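Local coordinates for McyG protein (Microcystis aeruginosa PCC 7806, PDB 4R0M) that binds phenylalanyl-adenylate in its adenylation domain and probably activates the acid that is loaded onto the adjoining carrier domain of a microcystin synthetase, at residues Ala177-Thr182 with Gly191-His196; Asn220-Asp225 with Ile270-Asn275; Ile387-Ile392 with Trp416-Asp421. All coordinates share one frame; numbering follows the deposited sequence.

Overall arrangement
All three contacts are largely buried and border the adenylate site, but they belong to different sheets of the fold. Contact 1 is a two-stranded hairpin, built from backbone hydrogen bonds and leucine packing. Contact 2 lies nearest the centre of the chain, where strand 270-273 of the nine-stranded mixed sheet meets the loop after strand 217-220 through aromatic and apolar side chains. Contact 3 sits farther out in a separate antiparallel sheet and adds side-chain hydrogen bonds to its backbone ladder. Contacts 1 and 2 touch, Leu-180 CD2 lying 3.4 Å from Asp-225 O. Contacts 2 and 3 do not, yet they share the ligand: Trp-272 meets its phenyl ring, Asp-421 its ribose.

Contact 1: residues Ala177-Thr182 with Gly191-His196; sequences ALLLFT and GVILTH
Leu-178 and Leu-194 face each other as a hydrogen-bonded pair in an antiparallel hairpin, their side chains lying alongside one another and pointing the same way. The side chain of Leu-194 shows how this face is filled. Its CB rests 3.6 Å from Leu-178 O. CG, anti to the carbonyl carbon (chi1 -60°), turns CD1 along the hairpin, toward Leu-180, and CD1 meets two leucine tips, 4.2 Å from Leu-178 CD2 and 4.0 Å from Leu-180 CD1. Val-192 shares this face and leans its CB against Leu-180 O.

Leu-180 and Val-192 bond to each other in both directions, N to O each way; toward the start of the first strand the ladder is broken by a classic beta bulge: Leu-194 O accepts from Ala-177 N at 2.9 Å and from Leu-178 N at 3.0 Å. Next to the bulge, Ala-177 CB lies over the middle of the His-196 imidazole, 3.5 Å from the ring centroid, a CH-pi contact. The orientation of that ring is secured by a bond from its ND1 to the backbone of Leu-19.

On the opposite face, Leu-179 CD1 reaches back to 3.4 Å from Val-192 O and also meets Ile-193 CG1. Phe-181 lays its ring over the bare CA of Gly-191, which stands 3.7 Å from the ring centroid, another CH-pi contact. The two strands bracket the Ser/Thr/Gly-rich loop characteristic of adenylate-forming enzymes, and Thr-182 at its start touches the ligand.

Leu-178 to Phe-181 run beside strand 96-99, with Leu-178 on Pro-97 and Phe-181 on Val-98. Helix 227-240 covers Leu-178 and Leu-180 through Ile-230, and Thr-195 caps helix 196-210 by bonding Asn-198 N.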
loop_
_atom_site.group_PDB
_atom_site.type_symbol
_atom_site.label_atom_id
_atom_site.label_comp_id
_atom_site.label_asym_id
_atom_site.label_seq_id
_atom_site.Cartn_x
_atom_site.Cartn_y
_atom_site.Cartn_z
ATOM N N ALA A 177 -11.994 -4.489 14.846
ATOM C CA ALA A 177 -12.774 -3.513 14.092
ATOM C C ALA A 177 -12.545 -3.653 12.588
ATOM O O ALA A 177 -13.396 -3.272 11.787
ATOM C CB ALA A 177 -12.433 -2.101 14.546
ATOM N N LEU A 178 -11.389 -4.198 12.217
ATOM C CA LEU A 178 -10.980 -4.273 10.822
ATOM C C LEU A 178 -10.097 -5.488 10.569
ATOM O O LEU A 178 -9.140 -5.739 11.306
ATOM C CB LEU A 178 -10.246 -2.987 10.423
ATOM C CG LEU A 178 -9.752 -2.791 8.984
ATOM C CD1 LEU A 178 -10.897 -2.783 7.978
ATOM C CD2 LEU A 178 -8.950 -1.502 8.899
ATOM N N LEU A 179 -10.433 -6.240 9.527
ATOM C CA LEU A 179 -9.655 -7.408 9.135
ATOM C C LEU A 179 -9.128 -7.228 7.715
ATOM O O LEU A 179 -9.905 -7.174 6.762
ATOM C CB LEU A 179 -10.500 -8.681 9.263
ATOM C CG LEU A 179 -9.889 -10.050 8.940
ATOM C CD1 LEU A 179 -8.649 -10.344 9.770
ATOM C CD2 LEU A 179 -10.935 -11.134 9.151
ATOM N N LEU A 180 -7.805 -7.120 7.589
ATOM C CA LEU A 180 -7.156 -6.899 6.295
ATOM C C LEU A 180 -6.213 -8.039 5.918
ATOM O O LEU A 180 -5.221 -8.295 6.607
ATOM C CB LEU A 180 -6.394 -5.568 6.287
ATOM C CG LEU A 180 -7.193 -4.264 6.358
ATOM C CD1 LEU A 180 -6.301 -3.130 6.836
ATOM C CD2 LEU A 180 -7.814 -3.931 5.012
ATOM N N PHE A 181 -6.529 -8.711 4.815
ATOM C CA PHE A 181 -5.726 -9.827 4.330
ATOM C C PHE A 181 -4.617 -9.360 3.399
ATOM O O PHE A 181 -4.866 -8.622 2.446
ATOM C CB PHE A 181 -6.607 -10.858 3.620
ATOM C CG PHE A 181 -7.352 -11.767 4.555
ATOM C CD1 PHE A 181 -8.575 -11.380 5.100
ATOM C CD2 PHE A 181 -6.838 -13.015 4.886
ATOM C CE1 PHE A 181 -9.263 -12.219 5.962
ATOM C CE2 PHE A 181 -7.523 -13.859 5.748
ATOM C CZ PHE A 181 -8.737 -13.460 6.287
ATOM N N THR A 182 -3.393 -9.785 3.694
ATOM C CA THR A 182 -2.251 -9.570 2.810
ATOM C C THR A 182 -1.831 -10.902 2.200
ATOM O O THR A 182 -1.915 -11.945 2.858
ATOM C CB THR A 182 -1.043 -8.977 3.561
ATOM O OG1 THR A 182 -0.771 -9.761 4.727
ATOM C CG2 THR A 182 -1.313 -7.542 3.977
ATOM N N GLY A 191 -4.452 -12.872 7.513
ATOM C CA GLY A 191 -5.492 -11.948 7.965
ATOM C C GLY A 191 -5.119 -11.122 9.179
ATOM O O GLY A 191 -5.176 -11.606 10.309
ATOM N N VAL A 192 -4.754 -9.865 8.940
ATOM C CA VAL A 192 -4.345 -8.967 10.016
ATOM C C VAL A 192 -5.561 -8.439 10.776
ATOM O O VAL A 192 -6.429 -7.784 10.199
ATOM C CB VAL A 192 -3.489 -7.796 9.488
ATOM C CG1 VAL A 192 -3.074 -6.879 10.631
ATOM C CG2 VAL A 192 -2.259 -8.318 8.753
ATOM N N ILE A 193 -5.619 -8.749 12.071
ATOM C CA ILE A 193 -6.678 -8.254 12.945
ATOM C C ILE A 193 -6.285 -6.886 13.497
ATOM O O ILE A 193 -5.221 -6.733 14.101
ATOM C CB ILE A 193 -6.975 -9.232 14.111
ATOM C CG1 ILE A 193 -7.491 -10.574 13.573
ATOM C CG2 ILE A 193 -7.986 -8.629 15.083
ATOM C CD1 ILE A 193 -7.498 -11.696 14.595
ATOM N N LEU A 194 -7.141 -5.895 13.273
ATOM C CA LEU A 194 -6.913 -4.555 13.800
ATOM C C LEU A 194 -8.075 -4.097 14.674
ATOM O O LEU A 194 -9.228 -4.050 14.236
ATOM C CB LEU A 194 -6.650 -3.550 12.673
ATOM C CG LEU A 194 -5.442 -3.787 11.756
ATOM C CD1 LEU A 194 -5.396 -2.733 10.662
ATOM C CD2 LEU A 194 -4.133 -3.805 12.534
ATOM N N THR A 195 -7.752 -3.777 15.922
ATOM C CA THR A 195 -8.731 -3.290 16.883
ATOM C C THR A 195 -8.902 -1.782 16.722
ATOM O O THR A 195 -8.094 -1.133 16.047
ATOM C CB THR A 195 -8.293 -3.608 18.327
ATOM O OG1 THR A 195 -7.068 -2.925 18.616
ATOM C CG2 THR A 195 -8.085 -5.105 18.509
ATOM N N HIS A 196 -9.951 -1.233 17.334
ATOM C CA HIS A 196 -10.132 0.218 17.425
ATOM C C HIS A 196 -8.920 0.839 18.052
ATOM O O HIS A 196 -8.410 1.855 17.573
ATOM C CB HIS A 196 -11.351 0.571 18.276
ATOM C CG HIS A 196 -12.637 -0.059 17.806
ATOM N ND1 HIS A 196 -13.505 0.582 17.005
ATOM C CD2 HIS A 196 -13.194 -1.308 18.071
ATOM C CE1 HIS A 196 -14.562 -0.216 16.760
ATOM N NE2 HIS A 196 -14.370 -1.372 17.413
#

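Contact 2: residues Asn220-Asp225 with Ile270-Asn275; sequences NWMPLD and ISWSPN. With FA5 (adenosine-5'-[phenylalaninyl-phosphate]), chain C.
The Trp-272 indole is sandwiched between Met-222 and the phenyl ring of the bound adenylate. On one face the phenyl, inclined to the indole, brings its CD2 atom to 3.3 Å from Trp-272 CZ2. Over the opposite face lies Met-222 CG, 3.8 Å from the centroid of the six-membered ring, a CH-pi contact with the selenium set obliquely beyond it. The Asn-220 amide runs beside the indole with its plane turned only 16° from it, OD1 being 3.8 Å from Trp-272 CZ3.

Met-222, modelled as selenomethionine, crosses the indole at about a right angle. Bends at chi2 (-59°) and chi3 (105°) bring SE tip to tip with Pro-274 CD at 3.8 Å and carry methyl CE over the Trp-221 ring. Trp-221 CZ2 packs on Ser-273 CB at 3.6 Å. Asn-220 forms an Asx turn, OD1 accepting from Met-222 N, which stands well above the amide plane; ND2 donates to Met-222 O at 2.9 Å and also bonds His-246.

A bond from Trp-272 NE1 to Ala-304 O fixes the turn of the indole, which presents its face to the phenyl, consistent with recognition of the phenyl group largely by apolar packing at this wall.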
loop_
_atom_site.group_PDB
_atom_site.type_symbol
_atom_site.label_atom_id
_atom_site.label_comp_id
_atom_site.label_asym_id
_atom_site.label_seq_id
_atom_site.Cartn_x
_atom_site.Cartn_y
_atom_site.Cartn_z
ATOM N N ASN A 220 -5.801 11.205 -0.977
ATOM C CA ASN A 220 -5.420 9.837 -1.287
ATOM C C ASN A 220 -5.791 9.470 -2.718
ATOM O O ASN A 220 -6.878 9.809 -3.194
ATOM C CB ASN A 220 -6.091 8.858 -0.325
ATOM C CG ASN A 220 -5.848 7.409 -0.706
ATOM O OD1 ASN A 220 -4.723 6.918 -0.650
ATOM N ND2 ASN A 220 -6.908 6.718 -1.102
ATOM N N TRP A 221 -4.886 8.773 -3.399
ATOM C CA TRP A 221 -5.197 8.227 -4.717
ATOM C C TRP A 221 -4.863 6.761 -4.834
ATOM O O TRP A 221 -4.847 6.205 -5.929
ATOM C CB TRP A 221 -4.570 9.060 -5.830
ATOM C CG TRP A 221 -3.063 9.077 -5.841
ATOM C CD1 TRP A 221 -2.213 9.795 -5.003
ATOM C CD2 TRP A 221 -2.173 8.363 -6.768
ATOM N NE1 TRP A 221 -0.900 9.567 -5.327
ATOM C CE2 TRP A 221 -0.805 8.720 -6.376
ATOM C CE3 TRP A 221 -2.365 7.483 -7.832
ATOM C CZ2 TRP A 221 0.304 8.212 -7.041
ATOM C CZ3 TRP A 221 -1.238 6.980 -8.494
ATOM C CH2 TRP A 221 0.062 7.335 -8.106
HETATM N N MSE A 222 -4.634 6.098 -3.721
HETATM C CA MSE A 222 -4.433 4.674 -3.676
HETATM C C MSE A 222 -5.731 3.990 -3.494
HETATM O O MSE A 222 -6.620 4.602 -2.997
HETATM C CB MSE A 222 -3.560 4.301 -2.503
HETATM C CG MSE A 222 -2.106 4.726 -2.630
HETATM SE SE MSE A 222 -1.030 4.099 -4.109
HETATM C CE MSE A 222 -1.013 5.706 -5.118
ATOM N N PRO A 223 -5.879 2.756 -3.906
ATOM C CA PRO A 223 -7.165 2.068 -3.739
ATOM C C PRO A 223 -7.551 1.916 -2.268
ATOM O O PRO A 223 -6.685 1.732 -1.412
ATOM C CB PRO A 223 -6.937 0.697 -4.393
ATOM C CG PRO A 223 -5.463 0.553 -4.524
ATOM C CD PRO A 223 -4.912 1.939 -4.661
ATOM N N LEU A 224 -8.850 1.986 -1.998
ATOM C CA LEU A 224 -9.365 2.092 -0.636
ATOM C C LEU A 224 -9.243 0.837 0.219
ATOM O O LEU A 224 -9.393 0.910 1.435
ATOM C CB LEU A 224 -10.818 2.580 -0.650
ATOM C CG LEU A 224 -11.099 4.021 -1.089
ATOM C CD1 LEU A 224 -12.591 4.291 -1.020
ATOM C CD2 LEU A 224 -10.349 5.031 -0.236
ATOM N N ASP A 225 -8.975 -0.309 -0.402
ATOM C CA ASP A 225 -8.833 -1.563 0.346
ATOM C C ASP A 225 -7.509 -1.655 1.101
ATOM O O ASP A 225 -7.368 -2.470 2.009
ATOM C CB ASP A 225 -9.001 -2.780 -0.569
ATOM C CG ASP A 225 -8.051 -2.761 -1.743
ATOM O OD1 ASP A 225 -8.369 -2.087 -2.748
ATOM O OD2 ASP A 225 -6.993 -3.423 -1.663
ATOM N N ILE A 270 -1.340 17.132 3.127
ATOM C CA ILE A 270 -0.879 15.771 3.415
ATOM C C ILE A 270 -1.267 14.840 2.267
ATOM O O ILE A 270 -2.438 14.771 1.885
ATOM C CB ILE A 270 -1.479 15.216 4.733
ATOM C CG1 ILE A 270 -1.160 16.134 5.921
ATOM C CG2 ILE A 270 -0.981 13.798 5.000
ATOM C CD1 ILE A 270 -1.979 15.838 7.162
ATOM N N SER A 271 -0.282 14.130 1.719
ATOM C CA SER A 271 -0.534 13.137 0.673
ATOM C C SER A 271 0.505 12.016 0.714
ATOM O O SER A 271 1.445 12.064 1.512
ATOM C CB SER A 271 -0.586 13.791 -0.713
ATOM O OG SER A 271 -1.294 12.965 -1.623
ATOM N N TRP A 272 0.327 11.015 -0.148
ATOM C CA TRP A 272 1.155 9.808 -0.126
ATOM C C TRP A 272 1.119 9.026 -1.414
ATOM O O TRP A 272 0.090 8.964 -2.096
ATOM C CB TRP A 272 0.755 8.922 1.062
ATOM C CG TRP A 272 1.094 7.455 0.918
ATOM C CD1 TRP A 272 2.360 6.871 0.834
ATOM C CD2 TRP A 272 0.154 6.330 0.854
ATOM N NE1 TRP A 272 2.263 5.509 0.717
ATOM C CE2 TRP A 272 0.972 5.118 0.722
ATOM C CE3 TRP A 272 -1.230 6.210 0.889
ATOM C CZ2 TRP A 272 0.403 3.857 0.628
ATOM C CZ3 TRP A 272 -1.791 4.931 0.796
ATOM C CH2 TRP A 272 -0.992 3.785 0.670
ATOM N N SER A 273 2.269 8.442 -1.754
ATOM C CA SER A 273 2.385 7.419 -2.796
ATOM C C SER A 273 3.651 6.595 -2.552
ATOM O O SER A 273 4.549 7.039 -1.828
ATOM C CB SER A 273 2.435 8.055 -4.187
ATOM O OG SER A 273 3.745 8.488 -4.512
ATOM N N PRO A 274 3.732 5.385 -3.143
ATOM C CA PRO A 274 4.988 4.638 -3.083
ATOM C C PRO A 274 6.039 5.257 -3.995
ATOM O O PRO A 274 5.727 6.160 -4.777
ATOM C CB PRO A 274 4.601 3.239 -3.594
ATOM C CG PRO A 274 3.112 3.195 -3.551
ATOM C CD PRO A 274 2.676 4.604 -3.810
ATOM N N ASN A 275 7.268 4.762 -3.893
ATOM C CA ASN A 275 8.400 5.304 -4.640
ATOM C C ASN A 275 8.192 5.437 -6.153
ATOM O O ASN A 275 8.594 6.444 -6.742
ATOM C CB ASN A 275 9.666 4.497 -4.349
ATOM C CG ASN A 275 10.899 5.104 -4.985
ATOM O OD1 ASN A 275 11.476 6.064 -4.466
ATOM N ND2 ASN A 275 11.312 4.547 -6.121
HETATM C C FA5 C . 2.071 -1.350 2.951
HETATM O O FA5 C . 2.553 -1.397 1.825
HETATM C CA FA5 C . 2.371 -0.180 3.853
HETATM N N FA5 C . 3.809 -0.056 3.828
HETATM C CB FA5 C . 1.751 1.128 3.342
HETATM C CG FA5 C . 2.079 2.442 4.063
HETATM C CD1 FA5 C . 3.153 2.606 4.938
HETATM C CD2 FA5 C . 1.263 3.555 3.822
HETATM C CE1 FA5 C . 3.396 3.838 5.559
HETATM C CE2 FA5 C . 1.499 4.793 4.431
HETATM C CZ FA5 C . 2.573 4.935 5.307
HETATM P P FA5 C . 1.609 -4.022 3.153
HETATM O OP1 FA5 C . 1.035 -4.460 1.831
HETATM O OP2 FA5 C . 1.231 -4.787 4.396
HETATM O OP3 FA5 C . 1.230 -2.462 3.393
HETATM O "O5'" FA5 C . 3.212 -4.072 2.988
HETATM C "C5'" FA5 C . 4.105 -3.787 4.061
HETATM C "C4'" FA5 C . 5.526 -4.005 3.564
HETATM O "O4'" FA5 C . 5.893 -3.063 2.548
HETATM C "C3'" FA5 C . 6.567 -3.819 4.649
HETATM O "O3'" FA5 C . 6.707 -4.982 5.463
HETATM C "C2'" FA5 C . 7.813 -3.538 3.841
HETATM O "O2'" FA5 C . 8.405 -4.761 3.389
HETATM C "C1'" FA5 C . 7.293 -2.782 2.637
HETATM N N9 FA5 C . 7.523 -1.330 2.850
HETATM C C8 FA5 C . 6.592 -0.434 3.228
HETATM N N7 FA5 C . 7.113 0.813 3.333
HETATM C C5 FA5 C . 8.419 0.728 3.026
HETATM C C6 FA5 C . 9.565 1.668 2.937
HETATM N N6 FA5 C . 9.414 2.984 3.209
HETATM N N1 FA5 C . 10.772 1.168 2.578
HETATM C C2 FA5 C . 10.943 -0.143 2.307
HETATM N N3 FA5 C . 9.949 -1.050 2.361
HETATM C C4 FA5 C . 8.687 -0.687 2.711
#

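Contact 3: residues Ile387-Ile392 with Trp416-Asp421; sequences IGRLQI and WFTTGD. With FA5 (adenosine-5'-[phenylalaninyl-phosphate]), chain C.
Leu-390 and Asp-421 are joined within the antiparallel sheet that carries the Thr-Gly-Asp signature of adenylate-forming enzymes, known as core motif A7 in adenylation domains. Leu-390 N donates to Asp-421 O at 2.9 Å, almost straight at 175°. Just before this bond the chain turns a corner at Gly-420.

Thr-419 organises the corner. Its OG1 stands between the backbone N and the carbonyl carbon (chi1 69°), which lets the hydroxyl serve both strands: it donates to Leu-390 O at 3.1 Å and accepts from Asp-421 N at 3.0 Å, the latter closing an ST turn. Leu-390 O is thus gripped twice, because Thr-419 N also reaches it, at 3.2 Å and nearly in line with the carbonyl, whereas the hydroxyl comes from above the carbonyl plane.

Farther along, Ile-392 and Phe-417 form a hydrogen-bonded pair with side chains side by side, Ile-392 CG1 meeting the edge of the phenyl ring at CD2, 3.7 Å away. The other face is polar. Gln-391 NE2 donates to Thr-418 OG1 at 3.1 Å and also to Asn-379, while Gln-391 OE1 accepts from Arg-373, whose charge also makes a cation-pi contact with Trp-416. CE3 and CZ3 of Trp-416 pack obliquely on the Gln-391 carbonyl.

The Asp-421 carboxylate grips the ribose with both oxygens: O2' of the ligand donates to OD1 at 2.5 Å and O3' to OD2 at 2.6 Å. A salt bridge from Arg-435 to OD1, with a second bond from the same NH1 to Thr-419 O, steadies the acid from the protein side. The neighbouring positive charge would be expected to keep it ionised, while the backbone bonds at the corner fix the place from which this two-pronged acceptor reads the vicinal diol.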
loop_
_atom_site.group_PDB
_atom_site.type_symbol
_atom_site.label_atom_id
_atom_site.label_comp_id
_atom_site.label_asym_id
_atom_site.label_seq_id
_atom_site.Cartn_x
_atom_site.Cartn_y
_atom_site.Cartn_z
ATOM N N ILE A 387 23.179 -4.347 9.663
ATOM C CA ILE A 387 21.924 -4.941 9.188
ATOM C C ILE A 387 21.417 -6.075 10.083
ATOM O O ILE A 387 22.196 -6.901 10.562
ATOM C CB ILE A 387 22.051 -5.474 7.734
ATOM C CG1 ILE A 387 22.987 -4.599 6.877
ATOM C CG2 ILE A 387 20.679 -5.643 7.087
ATOM C CD1 ILE A 387 22.464 -3.220 6.522
ATOM N N GLY A 388 20.103 -6.099 10.296
ATOM C CA GLY A 388 19.433 -7.170 11.030
ATOM C C GLY A 388 17.933 -7.170 10.783
ATOM O O GLY A 388 17.430 -6.392 9.964
ATOM N N ARG A 389 17.219 -8.040 11.495
ATOM C CA ARG A 389 15.770 -8.177 11.333
ATOM C C ARG A 389 15.027 -7.118 12.148
ATOM O O ARG A 389 15.302 -6.932 13.338
ATOM C CB ARG A 389 15.291 -9.581 11.734
ATOM C CG ARG A 389 16.232 -10.717 11.352
ATOM C CD ARG A 389 15.524 -12.063 11.224
ATOM N NE ARG A 389 14.605 -12.364 12.325
ATOM C CZ ARG A 389 14.968 -12.854 13.509
ATOM N NH1 ARG A 389 16.243 -13.095 13.776
ATOM N NH2 ARG A 389 14.053 -13.093 14.437
ATOM N N LEU A 390 14.089 -6.430 11.499
ATOM C CA LEU A 390 13.293 -5.394 12.154
ATOM C C LEU A 390 12.150 -5.991 12.961
ATOM O O LEU A 390 11.351 -6.774 12.442
ATOM C CB LEU A 390 12.753 -4.388 11.128
ATOM C CG LEU A 390 11.800 -3.285 11.615
ATOM C CD1 LEU A 390 12.488 -2.291 12.541
ATOM C CD2 LEU A 390 11.179 -2.561 10.431
ATOM N N GLN A 391 12.082 -5.612 14.233
ATOM C CA GLN A 391 10.994 -6.031 15.114
ATOM C C GLN A 391 10.321 -4.818 15.750
ATOM O O GLN A 391 10.989 -3.864 16.157
ATOM C CB GLN A 391 11.494 -7.008 16.181
ATOM C CG GLN A 391 11.876 -8.374 15.628
ATOM C CD GLN A 391 12.431 -9.320 16.678
ATOM O OE1 GLN A 391 12.967 -8.895 17.703
ATOM N NE2 GLN A 391 12.312 -10.618 16.419
ATOM N N ILE A 392 8.993 -4.862 15.820
ATOM C CA ILE A 392 8.195 -3.714 16.256
ATOM C C ILE A 392 7.204 -4.077 17.365
ATOM O O ILE A 392 6.774 -5.228 17.470
ATOM C CB ILE A 392 7.442 -3.056 15.067
ATOM C CG1 ILE A 392 6.434 -4.029 14.435
ATOM C CG2 ILE A 392 8.426 -2.541 14.024
ATOM C CD1 ILE A 392 5.484 -3.388 13.442
ATOM N N TRP A 416 7.073 -8.871 20.875
ATOM C CA TRP A 416 7.577 -8.269 19.640
ATOM C C TRP A 416 7.028 -8.961 18.425
ATOM O O TRP A 416 6.757 -10.165 18.457
ATOM C CB TRP A 416 9.100 -8.322 19.602
ATOM C CG TRP A 416 9.769 -7.414 20.601
ATOM C CD1 TRP A 416 10.164 -7.722 21.900
ATOM C CD2 TRP A 416 10.153 -6.007 20.409
ATOM N NE1 TRP A 416 10.745 -6.637 22.506
ATOM C CE2 TRP A 416 10.772 -5.577 21.669
ATOM C CE3 TRP A 416 10.051 -5.098 19.362
ATOM C CZ2 TRP A 416 11.256 -4.289 21.849
ATOM C CZ3 TRP A 416 10.544 -3.800 19.554
ATOM C CH2 TRP A 416 11.131 -3.408 20.768
ATOM N N PHE A 417 6.865 -8.203 17.344
ATOM C CA PHE A 417 6.436 -8.758 16.063
ATOM C C PHE A 417 7.544 -8.632 15.023
ATOM O O PHE A 417 8.050 -7.537 14.771
ATOM C CB PHE A 417 5.148 -8.080 15.574
ATOM C CG PHE A 417 4.859 -8.293 14.111
ATOM C CD1 PHE A 417 4.368 -9.514 13.649
ATOM C CD2 PHE A 417 5.073 -7.271 13.189
ATOM C CE1 PHE A 417 4.102 -9.709 12.300
ATOM C CE2 PHE A 417 4.807 -7.461 11.841
ATOM C CZ PHE A 417 4.321 -8.681 11.396
ATOM N N THR A 418 7.916 -9.763 14.427
ATOM C CA THR A 418 8.912 -9.788 13.364
ATOM C C THR A 418 8.246 -9.393 12.050
ATOM O O THR A 418 7.322 -10.063 11.581
ATOM C CB THR A 418 9.571 -11.178 13.234
ATOM O OG1 THR A 418 10.120 -11.572 14.498
ATOM C CG2 THR A 418 10.681 -11.156 12.189
ATOM N N THR A 419 8.731 -8.302 11.467
ATOM C CA THR A 419 8.142 -7.720 10.263
ATOM C C THR A 419 8.507 -8.494 8.995
ATOM O O THR A 419 7.785 -8.440 7.994
ATOM C CB THR A 419 8.586 -6.254 10.084
ATOM O OG1 THR A 419 9.984 -6.211 9.773
ATOM C CG2 THR A 419 8.328 -5.447 11.357
ATOM N N GLY A 420 9.632 -9.204 9.043
ATOM C CA GLY A 420 10.186 -9.863 7.863
ATOM C C GLY A 420 11.013 -8.907 7.018
ATOM O O GLY A 420 11.391 -9.233 5.891
ATOM N N ASP A 421 11.286 -7.724 7.569
ATOM C CA ASP A 421 12.089 -6.706 6.894
ATOM C C ASP A 421 13.502 -6.612 7.466
ATOM O O ASP A 421 13.731 -6.909 8.642
ATOM C CB ASP A 421 11.402 -5.337 6.967
ATOM C CG ASP A 421 10.166 -5.259 6.095
ATOM O OD1 ASP A 421 10.277 -5.521 4.877
ATOM O OD2 ASP A 421 9.084 -4.931 6.627
HETATM C C FA5 C . 2.071 -1.350 2.951
HETATM O O FA5 C . 2.553 -1.397 1.825
HETATM C CA FA5 C . 2.371 -0.180 3.853
HETATM N N FA5 C . 3.809 -0.056 3.828
HETATM C CB FA5 C . 1.751 1.128 3.342
HETATM C CG FA5 C . 2.079 2.442 4.063
HETATM C CD1 FA5 C . 3.153 2.606 4.938
HETATM C CD2 FA5 C . 1.263 3.555 3.822
HETATM C CE1 FA5 C . 3.396 3.838 5.559
HETATM C CE2 FA5 C . 1.499 4.793 4.431
HETATM C CZ FA5 C . 2.573 4.935 5.307
HETATM P P FA5 C . 1.609 -4.022 3.153
HETATM O OP1 FA5 C . 1.035 -4.460 1.831
HETATM O OP2 FA5 C . 1.231 -4.787 4.396
HETATM O OP3 FA5 C . 1.230 -2.462 3.393
HETATM O "O5'" FA5 C . 3.212 -4.072 2.988
HETATM C "C5'" FA5 C . 4.105 -3.787 4.061
HETATM C "C4'" FA5 C . 5.526 -4.005 3.564
HETATM O "O4'" FA5 C . 5.893 -3.063 2.548
HETATM C "C3'" FA5 C . 6.567 -3.819 4.649
HETATM O "O3'" FA5 C . 6.707 -4.982 5.463
HETATM C "C2'" FA5 C . 7.813 -3.538 3.841
HETATM O "O2'" FA5 C . 8.405 -4.761 3.389
HETATM C "C1'" FA5 C . 7.293 -2.782 2.637
HETATM N N9 FA5 C . 7.523 -1.330 2.850
HETATM C C8 FA5 C . 6.592 -0.434 3.228
HETATM N N7 FA5 C . 7.113 0.813 3.333
HETATM C C5 FA5 C . 8.419 0.728 3.026
HETATM C C6 FA5 C . 9.565 1.668 2.937
HETATM N N6 FA5 C . 9.414 2.984 3.209
HETATM N N1 FA5 C . 10.772 1.168 2.578
HETATM C C2 FA5 C . 10.943 -0.143 2.307
HETATM N N3 FA5 C . 9.949 -1.050 2.361
HETATM C C4 FA5 C . 8.687 -0.687 2.711
#